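Side-chain contacts in polysaccharide Lyase Family 6 (Bacteroides cellulosilyticus, PDB 6QPS), which probably cleaves mannuronic acid-rich alginate by beta-elimination, as a calcium-binding polysaccharide lyase of family 6: residues E213-G218 with T229-N234; N234-C239 with N243-V248; G265-R270 with N275-N280. All blocks are in the same frame, centred on the assembly; numbering follows the deposited sequence.

Contact 1: E213-G218 with T229-N234; sequences EIIRIG and TIVEDN. With CA (calcium ion), chain C.
Ile215 and Ile217 meet Thr229 and Val231 without any flat group between them; the two planar groups of importance, the Glu213 carboxylate and the Arg216 guanidinium, lie far from this interface. Glu213 OE1 lies 3.5 Å from Arg216 NH2 and well out of the guanidinium plane, so the pair attracts by charge without an N-H aimed at the oxygen. The other carboxylate oxygen, Glu213 OE2, binds the calcium ion at 2.4 Å. A bend in the Glu213 chain at chi2 (90°) carries the carboxylate to the metal, whose protein ligands are completed by Asn210, Glu242 and Glu244.

Across the interface the chemistry is almost wholly aliphatic. The outer methyls of Ile217 and Val231 meet end on, with Ile217 CD1 4.0 Å from Val231 CG2. Ile215 and Val231 instead run alongside each other in contrary directions, and Ile215 CD1 comes to 4.2 Å from Val231 CG1. Val231 thus offers one methyl to each isoleucine, a task suited to a short forked residue, while the isoleucines extend far enough to bridge widely separated backbones. Thr229 differs: the Ile217 CG2 methyl packs 3.6 Å from Thr229 OG1, and this hydroxyl finds its polar partners in Asn192 and Ser227, which explains how a threonine can be buried here.

Both segments belong to a parallel beta-helix, the fold of this lyase family, and their side chains meet in its interior. Strand 215-218 runs parallel to its neighbours 181-183 and 244-249, and Ile215 shares backbone hydrogen bonds with Ile245 and Ser247. Facing it, strand 230-237 lies between strands 195-197 and 200-201 and strand 254-261.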
loop_
_atom_site.group_PDB
_atom_site.type_symbol
_atom_site.label_atom_id
_atom_site.label_comp_id
_atom_site.label_asym_id
_atom_site.label_seq_id
_atom_site.Cartn_x
_atom_site.Cartn_y
_atom_site.Cartn_z
ATOM N N GLU A 213 -0.510 8.551 4.354
ATOM C CA GLU A 213 -0.497 7.380 3.486
ATOM C C GLU A 213 -0.777 6.111 4.301
ATOM O O GLU A 213 -0.515 6.042 5.507
ATOM C CB GLU A 213 0.879 7.250 2.830
ATOM C CG GLU A 213 1.312 8.446 1.964
ATOM C CD GLU A 213 2.093 9.555 2.695
ATOM O OE1 GLU A 213 2.114 9.577 3.954
ATOM O OE2 GLU A 213 2.672 10.433 1.982
ATOM N N ILE A 214 -1.274 5.076 3.622
ATOM C CA ILE A 214 -1.395 3.758 4.246
ATOM C C ILE A 214 -0.079 2.987 4.148
ATOM O O ILE A 214 0.449 2.514 5.159
ATOM C CB ILE A 214 -2.558 2.960 3.628
ATOM C CG1 ILE A 214 -3.891 3.720 3.692
ATOM C CG2 ILE A 214 -2.719 1.600 4.330
ATOM C CD1 ILE A 214 -4.331 4.155 5.074
ATOM N N ILE A 215 0.468 2.830 2.936
ATOM C CA ILE A 215 1.756 2.174 2.729
ATOM C C ILE A 215 2.683 3.120 1.974
ATOM O O ILE A 215 2.282 3.734 0.975
ATOM C CB ILE A 215 1.605 0.862 1.926
ATOM C CG1 ILE A 215 0.675 -0.145 2.594
ATOM C CG2 ILE A 215 2.980 0.211 1.650
ATOM C CD1 ILE A 215 0.432 -1.406 1.798
ATOM N N ARG A 216 3.943 3.181 2.405
ATOM C CA ARG A 216 5.004 3.885 1.688
ATOM C C ARG A 216 6.175 2.919 1.538
ATOM O O ARG A 216 6.637 2.341 2.535
ATOM C CB ARG A 216 5.457 5.169 2.394
ATOM C CG ARG A 216 6.438 5.996 1.550
ATOM C CD ARG A 216 7.135 7.020 2.428
ATOM N NE ARG A 216 6.317 8.164 2.818
ATOM C CZ ARG A 216 6.359 8.764 3.996
ATOM N NH1 ARG A 216 7.099 8.294 4.985
ATOM N NH2 ARG A 216 5.626 9.840 4.211
ATOM N N ILE A 217 6.612 2.695 0.314
ATOM C CA ILE A 217 7.690 1.745 0.034
ATOM C C ILE A 217 8.952 2.535 -0.303
ATOM O O ILE A 217 9.158 2.951 -1.449
ATOM C CB ILE A 217 7.345 0.752 -1.081
ATOM C CG1 ILE A 217 5.937 0.157 -0.899
ATOM C CG2 ILE A 217 8.427 -0.388 -1.113
ATOM C CD1 ILE A 217 5.544 -0.822 -2.016
ATOM N N GLY A 218 9.831 2.725 0.687
ATOM C CA GLY A 218 10.991 3.578 0.529
ATOM C C GLY A 218 10.707 5.034 0.827
ATOM O O GLY A 218 9.665 5.389 1.381
ATOM N N THR A 229 9.631 -5.335 -2.870
ATOM C CA THR A 229 8.516 -5.615 -1.968
ATOM C C THR A 229 7.312 -6.091 -2.782
ATOM O O THR A 229 7.019 -5.535 -3.847
ATOM C CB THR A 229 8.129 -4.348 -1.199
ATOM O OG1 THR A 229 9.281 -3.811 -0.543
ATOM C CG2 THR A 229 7.066 -4.644 -0.141
ATOM N N ILE A 230 6.598 -7.095 -2.269
ATOM C CA ILE A 230 5.393 -7.633 -2.912
ATOM C C ILE A 230 4.186 -7.294 -2.046
ATOM O O ILE A 230 4.122 -7.677 -0.868
ATOM C CB ILE A 230 5.500 -9.146 -3.171
ATOM C CG1 ILE A 230 6.664 -9.427 -4.122
ATOM C CG2 ILE A 230 4.174 -9.693 -3.717
ATOM C CD1 ILE A 230 6.907 -10.880 -4.392
ATOM N N VAL A 231 3.247 -6.555 -2.632
ATOM C CA VAL A 231 1.998 -6.146 -1.981
ATOM C C VAL A 231 0.865 -6.832 -2.753
ATOM O O VAL A 231 0.553 -6.432 -3.886
ATOM C CB VAL A 231 1.841 -4.619 -2.014
ATOM C CG1 VAL A 231 0.556 -4.171 -1.341
ATOM C CG2 VAL A 231 3.067 -3.927 -1.392
ATOM N N GLU A 232 0.256 -7.872 -2.170
ATOM C CA GLU A 232 -0.599 -8.794 -2.916
ATOM C C GLU A 232 -1.847 -9.185 -2.134
ATOM O O GLU A 232 -1.786 -9.467 -0.940
ATOM C CB GLU A 232 0.244 -10.029 -3.276
ATOM C CG GLU A 232 -0.400 -11.078 -4.140
ATOM C CD GLU A 232 0.545 -12.257 -4.374
ATOM O OE1 GLU A 232 0.797 -13.019 -3.412
ATOM O OE2 GLU A 232 1.087 -12.394 -5.510
ATOM N N ASP A 233 -2.993 -9.188 -2.807
ATOM C CA ASP A 233 -4.222 -9.735 -2.236
ATOM C C ASP A 233 -4.660 -8.995 -0.964
ATOM O O ASP A 233 -5.201 -9.608 -0.046
ATOM C CB ASP A 233 -4.116 -11.243 -1.957
ATOM C CG ASP A 233 -3.956 -12.076 -3.201
ATOM O OD1 ASP A 233 -4.589 -11.775 -4.228
ATOM O OD2 ASP A 233 -3.174 -13.055 -3.165
ATOM N N ASN A 234 -4.466 -7.677 -0.915
ATOM C CA ASN A 234 -4.923 -6.880 0.217
ATOM C C ASN A 234 -6.158 -6.064 -0.157
ATOM O O ASN A 234 -6.380 -5.737 -1.329
ATOM C CB ASN A 234 -3.854 -5.880 0.677
ATOM C CG ASN A 234 -2.530 -6.536 1.049
ATOM O OD1 ASN A 234 -2.360 -7.081 2.148
ATOM N ND2 ASN A 234 -1.550 -6.447 0.143
HETATM CA CA CA C . 1.548 11.834 0.457
HETATM O O HOH W 1 3.767 12.676 -0.116
HETATM O O HOH W 2 0.685 13.259 -1.360
#

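Contact 2: N234-C239 with N243-V248. With CA (calcium ion), chain C.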
loop_
_atom_site.group_PDB
_atom_site.type_symbol
_atom_site.label_atom_id
_atom_site.label_comp_id
_atom_site.label_asym_id
_atom_site.label_seq_id
_atom_site.Cartn_x
_atom_site.Cartn_y
_atom_site.Cartn_z
ATOM N N ASN A 234 -4.466 -7.677 -0.915
ATOM C CA ASN A 234 -4.923 -6.880 0.217
ATOM C C ASN A 234 -6.158 -6.064 -0.157
ATOM O O ASN A 234 -6.380 -5.737 -1.329
ATOM C CB ASN A 234 -3.854 -5.880 0.677
ATOM C CG ASN A 234 -2.530 -6.536 1.049
ATOM O OD1 ASN A 234 -2.360 -7.081 2.148
ATOM N ND2 ASN A 234 -1.550 -6.447 0.143
ATOM N N VAL A 235 -6.960 -5.729 0.865
ATOM C CA VAL A 235 -8.106 -4.825 0.731
ATOM C C VAL A 235 -7.776 -3.486 1.381
ATOM O O VAL A 235 -7.237 -3.445 2.495
ATOM C CB VAL A 235 -9.373 -5.407 1.379
ATOM C CG1 VAL A 235 -10.528 -4.424 1.306
ATOM C CG2 VAL A 235 -9.777 -6.682 0.707
ATOM N N PHE A 236 -8.091 -2.401 0.668
ATOM C CA PHE A 236 -8.024 -1.024 1.168
ATOM C C PHE A 236 -9.457 -0.497 1.172
ATOM O O PHE A 236 -10.065 -0.326 0.110
ATOM C CB PHE A 236 -7.093 -0.178 0.295
ATOM C CG PHE A 236 -5.679 -0.702 0.285
ATOM C CD1 PHE A 236 -5.325 -1.743 -0.556
ATOM C CD2 PHE A 236 -4.735 -0.196 1.143
ATOM C CE1 PHE A 236 -4.040 -2.257 -0.540
ATOM C CE2 PHE A 236 -3.442 -0.714 1.159
ATOM C CZ PHE A 236 -3.109 -1.751 0.330
ATOM N N PHE A 237 -10.010 -0.250 2.356
ATOM C CA PHE A 237 -11.433 0.082 2.557
ATOM C C PHE A 237 -11.539 1.457 3.206
ATOM O O PHE A 237 -11.150 1.637 4.369
ATOM C CB PHE A 237 -12.042 -1.005 3.450
ATOM C CG PHE A 237 -13.465 -0.764 3.920
ATOM C CD1 PHE A 237 -13.723 -0.234 5.174
ATOM C CD2 PHE A 237 -14.538 -1.161 3.136
ATOM C CE1 PHE A 237 -15.038 -0.066 5.634
ATOM C CE2 PHE A 237 -15.857 -0.985 3.586
ATOM C CZ PHE A 237 -16.104 -0.439 4.815
ATOM N N ARG A 238 -12.043 2.430 2.452
ATOM C CA ARG A 238 -12.243 3.779 2.982
ATOM C C ARG A 238 -10.935 4.364 3.504
ATOM O O ARG A 238 -10.912 5.122 4.486
ATOM C CB ARG A 238 -13.379 3.790 4.013
ATOM C CG ARG A 238 -14.686 3.382 3.346
ATOM C CD ARG A 238 -15.810 3.316 4.322
ATOM N NE ARG A 238 -17.063 3.038 3.622
ATOM C CZ ARG A 238 -18.212 2.731 4.214
ATOM N NH1 ARG A 238 -18.276 2.635 5.541
ATOM N NH2 ARG A 238 -19.293 2.518 3.463
ATOM N N CYS A 239 -9.841 4.080 2.777
ATOM C CA CYS A 239 -8.532 4.658 3.097
ATOM C C CYS A 239 -8.448 6.028 2.434
ATOM O O CYS A 239 -8.117 6.135 1.246
ATOM C CB CYS A 239 -7.395 3.757 2.624
ATOM S SG CYS A 239 -7.396 2.075 3.320
ATOM N N ASN A 243 -4.087 11.856 -0.817
ATOM C CA ASN A 243 -4.196 11.439 -2.210
ATOM C C ASN A 243 -3.394 10.189 -2.544
ATOM O O ASN A 243 -3.657 9.588 -3.591
ATOM C CB ASN A 243 -3.895 12.590 -3.175
ATOM C CG ASN A 243 -2.494 13.109 -3.081
ATOM O OD1 ASN A 243 -1.695 12.655 -2.276
ATOM N ND2 ASN A 243 -2.179 14.082 -3.931
ATOM N N GLU A 244 -2.468 9.748 -1.681
ATOM C CA GLU A 244 -1.756 8.486 -1.896
ATOM C C GLU A 244 -2.250 7.452 -0.881
ATOM O O GLU A 244 -1.969 7.571 0.325
ATOM C CB GLU A 244 -0.243 8.634 -1.728
ATOM C CG GLU A 244 0.424 9.648 -2.624
ATOM C CD GLU A 244 1.884 9.822 -2.267
ATOM O OE1 GLU A 244 2.153 10.279 -1.124
ATOM O OE2 GLU A 244 2.756 9.487 -3.114
ATOM N N ILE A 245 -2.910 6.392 -1.372
ATOM C CA ILE A 245 -3.153 5.211 -0.545
ATOM C C ILE A 245 -1.852 4.444 -0.362
ATOM O O ILE A 245 -1.410 4.166 0.769
ATOM C CB ILE A 245 -4.230 4.311 -1.180
ATOM C CG1 ILE A 245 -5.546 5.053 -1.442
ATOM C CG2 ILE A 245 -4.443 3.074 -0.312
ATOM C CD1 ILE A 245 -6.463 4.256 -2.365
ATOM N N ILE A 246 -1.210 4.111 -1.485
ATOM C CA ILE A 246 0.113 3.507 -1.519
ATOM C C ILE A 246 1.016 4.477 -2.262
ATOM O O ILE A 246 0.712 4.860 -3.408
ATOM C CB ILE A 246 0.116 2.149 -2.229
ATOM C CG1 ILE A 246 -0.895 1.179 -1.601
ATOM C CG2 ILE A 246 1.535 1.579 -2.225
ATOM C CD1 ILE A 246 -0.919 -0.182 -2.305
ATOM N N SER A 247 2.102 4.880 -1.610
ATOM C CA SER A 247 3.134 5.728 -2.211
ATOM C C SER A 247 4.378 4.869 -2.458
ATOM O O SER A 247 5.121 4.526 -1.530
ATOM C CB SER A 247 3.405 6.878 -1.260
ATOM O OG SER A 247 4.335 7.805 -1.748
ATOM N N VAL A 248 4.562 4.455 -3.710
ATOM C CA VAL A 248 5.715 3.642 -4.099
ATOM C C VAL A 248 6.885 4.588 -4.364
ATOM O O VAL A 248 6.780 5.471 -5.223
ATOM C CB VAL A 248 5.405 2.782 -5.342
ATOM C CG1 VAL A 248 6.617 1.891 -5.647
ATOM C CG2 VAL A 248 4.134 1.926 -5.162
HETATM CA CA CA C . 1.548 11.834 0.457
HETATM O O HOH W 1 3.767 12.676 -0.116
HETATM O O HOH W 2 0.685 13.259 -1.360
#
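Phe236 turns its ring toward Ile245 and Ile246 because CG stands anti to its own carbonyl carbon (chi1 -61°), while in Ile245 the CG2 branch is anti to the backbone N and projects at that ring. Ile245 CG2 comes to 3.6 Å from Phe236 CD2, approaching obliquely. Ile246 crosses the phenylalanine at about a right angle, its CD1 methyl 3.8 Å from Phe236 CZ. Cys239 adds a small neighbour, with CB 4.2 Å from Ile245 CG2.

In this parallel beta-helix the phenylalanine also belongs to an interior aromatic stack, its ring packed against those of Phe201 and Phe260. A flat, apolar ring suits both demands: stacking on its neighbours and receiving methyl groups from Ile245 and Ile246. With an alanine here, those methyls would probably face a gap, and Phe201 and Phe260 would be likely to lose the ring stacked against each of them.

Ile245 and Ile246, where the chain turns a corner, face the phenylalanine, whereas the residues flanking them, Glu244 and Ser247, meet on the calcium side. Glu244 OE1 binds calcium at 2.3 Å, and Ser247 OG donates a hydrogen bond to Glu244 OE2 (2.7 Å) from above the carboxylate plane, helping to position the ligand.

Contact 3: G265-R270 with N275-N280; sequences GGLVCR and NVIESN
Cys269, the centre of an inverse gamma turn, points its sulfur at segment 275-280, where Asn275 and Ile277 meet it. Its SG lies 4.3 Å from Asn275 CB and 4.2 Å from Ile277 CD1, so a small, polarisable residue fills the narrower end of the interface, where the backbones come closer. Ile277 was modelled in two conformers, so its distances hold for one of them.

Leu267 takes over where the backbones stand farther apart. Placing CG anti to the backbone N (chi1 -170°) and continuing in extended form, it lies flank to flank with Ile277, the two pointing contrary ways; Leu267 CD1 comes to 4.0 Å from Ile277 CG2. The length of leucine suits this wider gap, and the branched isoleucine answers it with a methyl close to its own main chain. Leu267 CD1 also touches the amide end of Asn280, 4.3 Å from ND2.

That amide and the one of Asn275 are buried, yet both are satisfied by neighbouring turns of the chain. Asn280 OD1 accepts from Asn258 ND2, and Asn280 ND2 donates to Leu255 O; Asn275 similarly uses Asn253 N and Ser250 O. Asparagine is apt at such positions because its two amide ends can accept from one group and donate to another, tying successive coils together.

Aliphatic residues facing one another between sheets of parallel strands, with asparagines bonded from coil to coil at the bends, are characteristic of the parallel beta-helix found in lyases of this family.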
loop_
_atom_site.group_PDB
_atom_site.type_symbol
_atom_site.label_atom_id
_atom_site.label_comp_id
_atom_site.label_asym_id
_atom_site.label_seq_id
_atom_site.Cartn_x
_atom_site.Cartn_y
_atom_site.Cartn_z
ATOM N N GLY A 265 -7.982 8.153 -2.579
ATOM C CA GLY A 265 -6.608 8.311 -3.025
ATOM C C GLY A 265 -6.331 7.300 -4.113
ATOM O O GLY A 265 -7.245 6.653 -4.619
ATOM N N GLY A 266 -5.054 7.188 -4.498
ATOM C CA GLY A 266 -4.648 6.318 -5.590
ATOM C C GLY A 266 -3.465 5.440 -5.246
ATOM O O GLY A 266 -2.874 5.513 -4.154
ATOM N N LEU A 267 -3.146 4.570 -6.206
ATOM C CA LEU A 267 -1.912 3.793 -6.229
ATOM C C LEU A 267 -0.889 4.608 -7.024
ATOM O O LEU A 267 -1.035 4.786 -8.241
ATOM C CB LEU A 267 -2.177 2.426 -6.856
ATOM C CG LEU A 267 -1.050 1.394 -6.755
ATOM C CD1 LEU A 267 -1.547 0.007 -7.233
ATOM C CD2 LEU A 267 0.245 1.790 -7.519
ATOM N N VAL A 268 0.123 5.136 -6.340
ATOM C CA VAL A 268 1.002 6.132 -6.945
ATOM C C VAL A 268 2.428 5.616 -7.081
ATOM O O VAL A 268 3.079 5.287 -6.077
ATOM C CB VAL A 268 0.984 7.444 -6.147
ATOM C CG1 VAL A 268 1.853 8.522 -6.803
ATOM C CG2 VAL A 268 -0.471 7.929 -5.976
ATOM N N CYS A 269 2.930 5.582 -8.326
ATOM C CA CYS A 269 4.334 5.281 -8.626
ATOM C C CYS A 269 5.057 6.620 -8.510
ATOM O O CYS A 269 5.306 7.314 -9.506
ATOM C CB CYS A 269 4.460 4.702 -10.035
ATOM S SG CYS A 269 3.859 2.990 -10.159
ATOM N N ARG A 270 5.354 7.012 -7.259
ATOM C CA ARG A 270 5.803 8.378 -6.971
ATOM C C ARG A 270 7.282 8.591 -7.260
ATOM O O ARG A 270 7.655 9.584 -7.904
ATOM C CB ARG A 270 5.457 8.762 -5.524
ATOM C CG ARG A 270 5.930 10.163 -5.146
ATOM C CD ARG A 270 5.280 11.268 -5.999
ATOM N NE ARG A 270 5.866 12.571 -5.700
ATOM C CZ ARG A 270 6.922 13.086 -6.313
ATOM N NH1 ARG A 270 7.492 12.428 -7.319
ATOM N NH2 ARG A 270 7.406 14.267 -5.944
ATOM N N ASN A 275 8.370 -0.717 -11.518
ATOM C CA ASN A 275 7.340 -1.319 -10.686
ATOM C C ASN A 275 6.328 -2.056 -11.546
ATOM O O ASN A 275 6.019 -1.637 -12.662
ATOM C CB ASN A 275 6.716 -0.240 -9.809
ATOM C CG ASN A 275 7.728 0.285 -8.785
ATOM O OD1 ASN A 275 8.250 -0.486 -7.958
ATOM N ND2 ASN A 275 8.083 1.562 -8.870
ATOM N N VAL A 276 5.870 -3.206 -11.051
ATOM C CA VAL A 276 4.988 -4.114 -11.775
ATOM C C VAL A 276 3.624 -4.083 -11.089
ATOM O O VAL A 276 3.513 -4.426 -9.904
ATOM C CB VAL A 276 5.600 -5.523 -11.848
ATOM C CG1 VAL A 276 4.637 -6.494 -12.528
ATOM C CG2 VAL A 276 6.966 -5.511 -12.582
ATOM N N ILE A 277 2.597 -3.662 -11.834
ATOM C CA ILE A 277 1.266 -3.350 -11.306
ATOM C C ILE A 277 0.281 -4.246 -12.051
ATOM O O ILE A 277 -0.098 -3.941 -13.190
ATOM C CB ILE A 277 0.931 -1.866 -11.517
ATOM C CG1 ILE A 277 2.092 -0.931 -11.107
ATOM C CG2 ILE A 277 -0.316 -1.503 -10.772
ATOM C CD1 ILE A 277 2.482 -0.985 -9.657
ATOM N N GLU A 278 -0.166 -5.332 -11.413
ATOM C CA GLU A 278 -0.924 -6.392 -12.082
ATOM C C GLU A 278 -2.250 -6.677 -11.388
ATOM O O GLU A 278 -2.288 -7.013 -10.204
ATOM C CB GLU A 278 -0.109 -7.709 -12.107
ATOM C CG GLU A 278 1.100 -7.700 -13.040
ATOM C CD GLU A 278 2.024 -8.889 -12.836
ATOM O OE1 GLU A 278 2.084 -9.430 -11.712
ATOM O OE2 GLU A 278 2.735 -9.282 -13.801
ATOM N N SER A 279 -3.326 -6.607 -12.145
ATOM C CA SER A 279 -4.609 -7.208 -11.768
ATOM C C SER A 279 -5.208 -6.614 -10.505
ATOM O O SER A 279 -5.933 -7.304 -9.787
ATOM C CB SER A 279 -4.533 -8.734 -11.636
ATOM O OG SER A 279 -4.003 -9.345 -12.818
ATOM N N ASN A 280 -4.941 -5.336 -10.234
ATOM C CA ASN A 280 -5.608 -4.641 -9.136
ATOM C C ASN A 280 -6.991 -4.176 -9.575
ATOM O O ASN A 280 -7.268 -4.051 -10.768
ATOM C CB ASN A 280 -4.765 -3.447 -8.681
ATOM C CG ASN A 280 -3.391 -3.876 -8.180
ATOM O OD1 ASN A 280 -3.233 -4.333 -7.054
ATOM N ND2 ASN A 280 -2.389 -3.781 -9.041
#

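How the contacts relate
All three contacts are buried and join facing parts of a coil across the interior of the beta-helix, without a direct hydrogen bond between paired segments. Contacts 1 and 2 share strand 230-237 and Asn234, and each supplies a glutamate to the same calcium ion. Contact 3 lies farther from the metal. Strand 244-249 lies between the strands of contacts 1 and 3: Ser247 probably forms backbone hydrogen bonds with Ile215 and Ile217, as do Ile245 with Gly266 and Val248 with Val268. Their interior chemistry differs. Contact 1 is mostly branched aliphatic, contact 2 sets an aromatic ring against isoleucines, and contact 3 mixes aliphatic groups with a cysteine and amides.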